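Long-range contacts in glutamic acid/alanine-rich protein (Trypanosoma congolense, PDB 2Y44), which is a helical surface protein of the parasite whose ectodomain, the part modelled here, probably helps to build the coat of the trypanosome cell: residues A[15-20]-A[123-128]; A[86-91]-A[157-162]. All blocks are in the same frame, centred on the assembly; numbering follows the deposited sequence.

How the contacts relate
Contact 1 lies at the surface and contact 2 is partly buried, their centres about 14 Å apart in one helical bundle. In contact 1 the junction of helices 2-16 and 18-53 meets an irregular segment, and the chemistry is partly polar: an arginine holds a backbone carbonyl while small alanines pack beside it. Contact 2 joins two regular helices, 57-107 and 149-183, through leucine, alanine, valine and phenylalanine, with a glycine at the closest backbone approach. The two touch through their apolar sides, where L15 CD2 lies 3.6 Å from F159 CD2 and L18 also reaches L88. Along the chain their segments alternate.

Contact 1: residues A[15-20]-A[123-128]; sequences LRALET and TGAAAE
R16 reaches along T123 to A125, touching at CB, CD and the guanidinium. Its CB rests 3.8 Å from A125 CB, an apolar touch at the base of a side chain that ends in charge. CG stands anti to the carbonyl carbon (chi1 -62°), and from there the chain runs extended to NE. CD passes 3.3 Å from G124 O, NE and CZ lie near it, and at the tip NH1 donates to that same oxygen, with NH1 to G124 O 3.0 Å and an N-H...O angle of 163°. The oxygen lies in the guanidinium plane, at its edge, while NH1 is tilted 18° from the carbonyl plane. Beyond the segment NH1 also bonds C122 O, its strongest polar partner there, and NH2 forms a salt bridge with D100 of helix 57-107. Arginine suits this place because its CB can pack on alanine while the extended stem carries the guanidinium on to the carbonyls and the carboxylate.

G124 adopts backbone angles at which a CB would jam against the carbonyl oxygen of T123. Farther along, A17 brings its CB to 3.4 Å from A126 O and 4.4 Å from A126 CB, a small methyl fitting close to the backbone. The irregular segment, part of the loop between helix 113-120 and helix 131-144, thus lies against the break between helices 2-16 and 18-53, while L15 and L18 turn to helices 57-107 and 131-144.

Contact 2: residues A[86-91]-A[157-162]; sequences ADLTAA and AVFVKG
L88 and F159 form the close-packed part of this helix pair. The leucine has CG anti to its backbone N (chi1 173°), and its CD1 methyl lies 4.0 Å from both F159 CA and F159 CD1. The methyl therefore meets the rim of the ring near its plane and the adjoining backbone, and the two side chains cross obliquely. The other branch of L88, CD2, comes to 4.2 Å from G162 C. Here the backbones are nearest, with the L88 and G162 CA atoms 5.6 Å apart, and glycine suits the spot: a CB would point toward the leucine and crowd L88 CD1.

F159 turns its ring edge to A91 as well. CE1 stands 3.4 Å from A91 O, which lies in the plane of the ring, and 4.1 Å from A91 CB. The short alanine side chain lets the ring edge come up to the helix backbone, and phenylalanine is large enough to touch more than this one helix: it also packs on L134 and F138 of helix 131-144.

The looser side is at V158, where the A91 methyl has a second, outer neighbour. A91 CB reaches V158 CG1 at 4.3 Å, a peripheral touch, since V158 is exposed and gives little of its surface to the partner. Its branched side chain offers one methyl to the partner helix at this rim, whereas L88 and F159 are buried.

The local axes approach to 9.9 Å and run antiparallel at 163°. Apolar side chains interlocking between neighbouring, nearly antiparallel helices are the packing of a helical bundle, here the elongated, mostly helical ectodomain of the GARP family.

Contact 1: residues A[15-20]-A[123-128]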
loop_
_atom_site.group_PDB
_atom_site.type_symbol
_atom_site.label_atom_id
_atom_site.label_comp_id
_atom_site.label_asym_id
_atom_site.label_seq_id
_atom_site.Cartn_x
_atom_site.Cartn_y
_atom_site.Cartn_z
ATOM N N LEU A 15 11.741 2.631 -3.609
ATOM C CA LEU A 15 11.973 1.548 -2.678
ATOM C C LEU A 15 11.982 2.023 -1.211
ATOM O O LEU A 15 11.374 1.412 -0.337
ATOM C CB LEU A 15 13.282 0.833 -3.017
ATOM C CG LEU A 15 13.318 0.086 -4.356
ATOM C CD1 LEU A 15 14.719 -0.432 -4.630
ATOM C CD2 LEU A 15 12.262 -1.037 -4.432
ATOM N N ARG A 16 12.711 3.096 -0.925
ATOM C CA ARG A 16 12.736 3.618 0.441
ATOM C C ARG A 16 11.363 4.058 0.983
ATOM O O ARG A 16 11.177 4.170 2.209
ATOM C CB ARG A 16 13.718 4.806 0.532
ATOM C CG ARG A 16 15.128 4.409 0.211
ATOM C CD ARG A 16 15.951 5.651 -0.019
ATOM N NE ARG A 16 17.307 5.361 -0.485
ATOM C CZ ARG A 16 18.103 6.295 -1.021
ATOM N NH1 ARG A 16 17.653 7.551 -1.210
ATOM N NH2 ARG A 16 19.316 5.968 -1.444
ATOM N N ALA A 17 10.394 4.245 0.094
ATOM C CA ALA A 17 9.090 4.750 0.491
ATOM C C ALA A 17 8.115 3.617 0.812
ATOM O O ALA A 17 7.039 3.888 1.313
ATOM C CB ALA A 17 8.503 5.688 -0.573
ATOM N N LEU A 18 8.493 2.357 0.538
ATOM C CA LEU A 18 7.514 1.260 0.618
ATOM C C LEU A 18 7.072 0.962 2.057
ATOM O O LEU A 18 5.924 0.649 2.280
ATOM C CB LEU A 18 8.026 -0.030 -0.023
ATOM C CG LEU A 18 8.353 -0.036 -1.519
ATOM C CD1 LEU A 18 9.118 -1.308 -1.901
ATOM C CD2 LEU A 18 7.095 0.153 -2.330
ATOM N N GLU A 19 7.997 0.984 3.018
ATOM C CA GLU A 19 7.586 0.752 4.425
ATOM C C GLU A 19 6.522 1.788 4.879
ATOM O O GLU A 19 5.471 1.428 5.430
ATOM C CB GLU A 19 8.815 0.773 5.362
ATOM C CG GLU A 19 8.523 0.216 6.739
ATOM C CD GLU A 19 9.788 -0.144 7.501
ATOM O OE1 GLU A 19 10.909 0.270 7.087
ATOM O OE2 GLU A 19 9.644 -0.820 8.540
ATOM N N THR A 20 6.758 3.051 4.574
ATOM C CA THR A 20 5.815 4.095 4.940
ATOM C C THR A 20 4.497 3.912 4.200
ATOM O O THR A 20 3.445 4.024 4.795
ATOM C CB THR A 20 6.404 5.464 4.698
ATOM O OG1 THR A 20 7.465 5.656 5.641
ATOM C CG2 THR A 20 5.359 6.548 4.906
ATOM N N THR A 123 19.422 11.087 -1.042
ATOM C CA THR A 123 19.031 10.685 0.288
ATOM C C THR A 123 17.522 10.829 0.373
ATOM O O THR A 123 16.914 11.513 -0.438
ATOM C CB THR A 123 19.725 11.559 1.364
ATOM O OG1 THR A 123 19.538 12.940 1.057
ATOM C CG2 THR A 123 21.243 11.284 1.384
ATOM N N GLY A 124 16.906 10.122 1.312
ATOM C CA GLY A 124 15.475 10.298 1.506
ATOM C C GLY A 124 14.618 9.425 0.614
ATOM O O GLY A 124 15.102 8.790 -0.352
ATOM N N ALA A 125 13.329 9.439 0.921
ATOM C CA ALA A 125 12.325 8.604 0.271
ATOM C C ALA A 125 11.407 9.468 -0.589
ATOM O O ALA A 125 11.215 10.675 -0.310
ATOM C CB ALA A 125 11.501 7.837 1.351
ATOM N N ALA A 126 10.877 8.874 -1.668
ATOM C CA ALA A 126 9.816 9.524 -2.410
ATOM C C ALA A 126 8.570 9.750 -1.537
ATOM O O ALA A 126 8.380 9.101 -0.530
ATOM C CB ALA A 126 9.457 8.725 -3.644
ATOM N N ALA A 127 7.715 10.683 -1.933
ATOM C CA ALA A 127 6.414 10.786 -1.269
ATOM C C ALA A 127 5.358 10.079 -2.105
ATOM O O ALA A 127 5.462 10.018 -3.332
ATOM C CB ALA A 127 6.036 12.244 -1.038
ATOM N N GLU A 128 4.361 9.503 -1.437
ATOM C CA GLU A 128 3.139 9.066 -2.117
ATOM C C GLU A 128 3.433 8.052 -3.215
ATOM O O GLU A 128 2.960 8.195 -4.355
ATOM C CB GLU A 128 2.395 10.260 -2.712
ATOM C CG GLU A 128 1.817 11.225 -1.672
ATOM C CD GLU A 128 0.829 12.182 -2.290
ATOM O OE1 GLU A 128 0.271 11.835 -3.357
ATOM O OE2 GLU A 128 0.620 13.286 -1.728
#

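Contact 2: residues A[86-91]-A[157-162]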
loop_
_atom_site.group_PDB
_atom_site.type_symbol
_atom_site.label_atom_id
_atom_site.label_comp_id
_atom_site.label_asym_id
_atom_site.label_seq_id
_atom_site.Cartn_x
_atom_site.Cartn_y
_atom_site.Cartn_z
ATOM N N ALA A 86 3.751 -6.635 5.538
ATOM C CA ALA A 86 4.984 -7.259 6.086
ATOM C C ALA A 86 5.700 -8.053 4.963
ATOM O O ALA A 86 6.942 -8.097 4.927
ATOM C CB ALA A 86 4.678 -8.131 7.247
ATOM N N ASP A 87 4.937 -8.674 4.069
ATOM C CA ASP A 87 5.560 -9.373 2.930
ATOM C C ASP A 87 6.336 -8.361 2.074
ATOM O O ASP A 87 7.470 -8.604 1.632
ATOM C CB ASP A 87 4.508 -10.034 2.022
ATOM C CG ASP A 87 3.841 -11.271 2.631
ATOM O OD1 ASP A 87 4.283 -11.803 3.668
ATOM O OD2 ASP A 87 2.845 -11.723 2.031
ATOM N N LEU A 88 5.707 -7.227 1.786
ATOM C CA LEU A 88 6.336 -6.274 0.877
ATOM C C LEU A 88 7.582 -5.616 1.508
ATOM O O LEU A 88 8.633 -5.482 0.872
ATOM C CB LEU A 88 5.324 -5.188 0.479
ATOM C CG LEU A 88 5.887 -4.030 -0.326
ATOM C CD1 LEU A 88 6.445 -4.540 -1.678
ATOM C CD2 LEU A 88 4.803 -2.971 -0.581
ATOM N N THR A 89 7.482 -5.296 2.787
ATOM C CA THR A 89 8.648 -4.777 3.519
ATOM C C THR A 89 9.809 -5.787 3.525
ATOM O O THR A 89 10.973 -5.413 3.264
ATOM C CB THR A 89 8.255 -4.304 4.953
ATOM O OG1 THR A 89 7.781 -5.408 5.698
ATOM C CG2 THR A 89 7.160 -3.246 4.898
ATOM N N ALA A 90 9.487 -7.066 3.740
ATOM C CA ALA A 90 10.491 -8.163 3.714
ATOM C C ALA A 90 11.111 -8.338 2.332
ATOM O O ALA A 90 12.311 -8.637 2.194
ATOM C CB ALA A 90 9.832 -9.498 4.141
ATOM N N ALA A 91 10.259 -8.303 1.311
ATOM C CA ALA A 91 10.713 -8.484 -0.056
ATOM C C ALA A 91 11.680 -7.404 -0.500
ATOM O O ALA A 91 12.499 -7.642 -1.409
ATOM C CB ALA A 91 9.515 -8.547 -1.010
ATOM N N ALA A 157 8.716 -5.804 -10.699
ATOM C CA ALA A 157 7.351 -6.330 -10.774
ATOM C C ALA A 157 6.900 -6.928 -9.433
ATOM O O ALA A 157 5.724 -6.915 -9.121
ATOM C CB ALA A 157 7.240 -7.351 -11.870
ATOM N N VAL A 158 7.844 -7.500 -8.680
ATOM C CA VAL A 158 7.575 -8.020 -7.350
ATOM C C VAL A 158 6.950 -6.938 -6.451
ATOM O O VAL A 158 5.948 -7.180 -5.765
ATOM C CB VAL A 158 8.898 -8.515 -6.684
ATOM C CG1 VAL A 158 8.643 -8.865 -5.201
ATOM C CG2 VAL A 158 9.419 -9.756 -7.421
ATOM N N PHE A 159 7.517 -5.730 -6.516
ATOM C CA PHE A 159 7.144 -4.671 -5.579
ATOM C C PHE A 159 5.876 -4.050 -6.121
ATOM O O PHE A 159 4.999 -3.640 -5.363
ATOM C CB PHE A 159 8.282 -3.648 -5.423
ATOM C CG PHE A 159 9.592 -4.268 -5.084
ATOM C CD1 PHE A 159 9.695 -5.154 -4.010
ATOM C CD2 PHE A 159 10.740 -3.953 -5.812
ATOM C CE1 PHE A 159 10.914 -5.765 -3.711
ATOM C CE2 PHE A 159 11.964 -4.538 -5.490
ATOM C CZ PHE A 159 12.052 -5.432 -4.456
ATOM N N VAL A 160 5.753 -4.016 -7.441
ATOM C CA VAL A 160 4.570 -3.451 -8.061
ATOM C C VAL A 160 3.372 -4.327 -7.677
ATOM O O VAL A 160 2.340 -3.803 -7.211
ATOM C CB VAL A 160 4.730 -3.367 -9.603
ATOM C CG1 VAL A 160 3.347 -3.078 -10.265
ATOM C CG2 VAL A 160 5.750 -2.277 -9.953
ATOM N N LYS A 161 3.563 -5.642 -7.727
ATOM C CA LYS A 161 2.522 -6.590 -7.329
ATOM C C LYS A 161 2.174 -6.400 -5.871
ATOM O O LYS A 161 0.993 -6.358 -5.511
ATOM C CB LYS A 161 3.004 -8.024 -7.557
ATOM C CG LYS A 161 1.913 -9.081 -7.298
ATOM C CD LYS A 161 2.041 -10.321 -8.191
ATOM C CE LYS A 161 1.432 -11.556 -7.519
ATOM N NZ LYS A 161 0.319 -11.169 -6.595
ATOM N N GLY A 162 3.197 -6.256 -5.023
ATOM C CA GLY A 162 2.897 -6.199 -3.581
ATOM C C GLY A 162 2.174 -4.912 -3.230
ATOM O O GLY A 162 1.251 -4.893 -2.365
#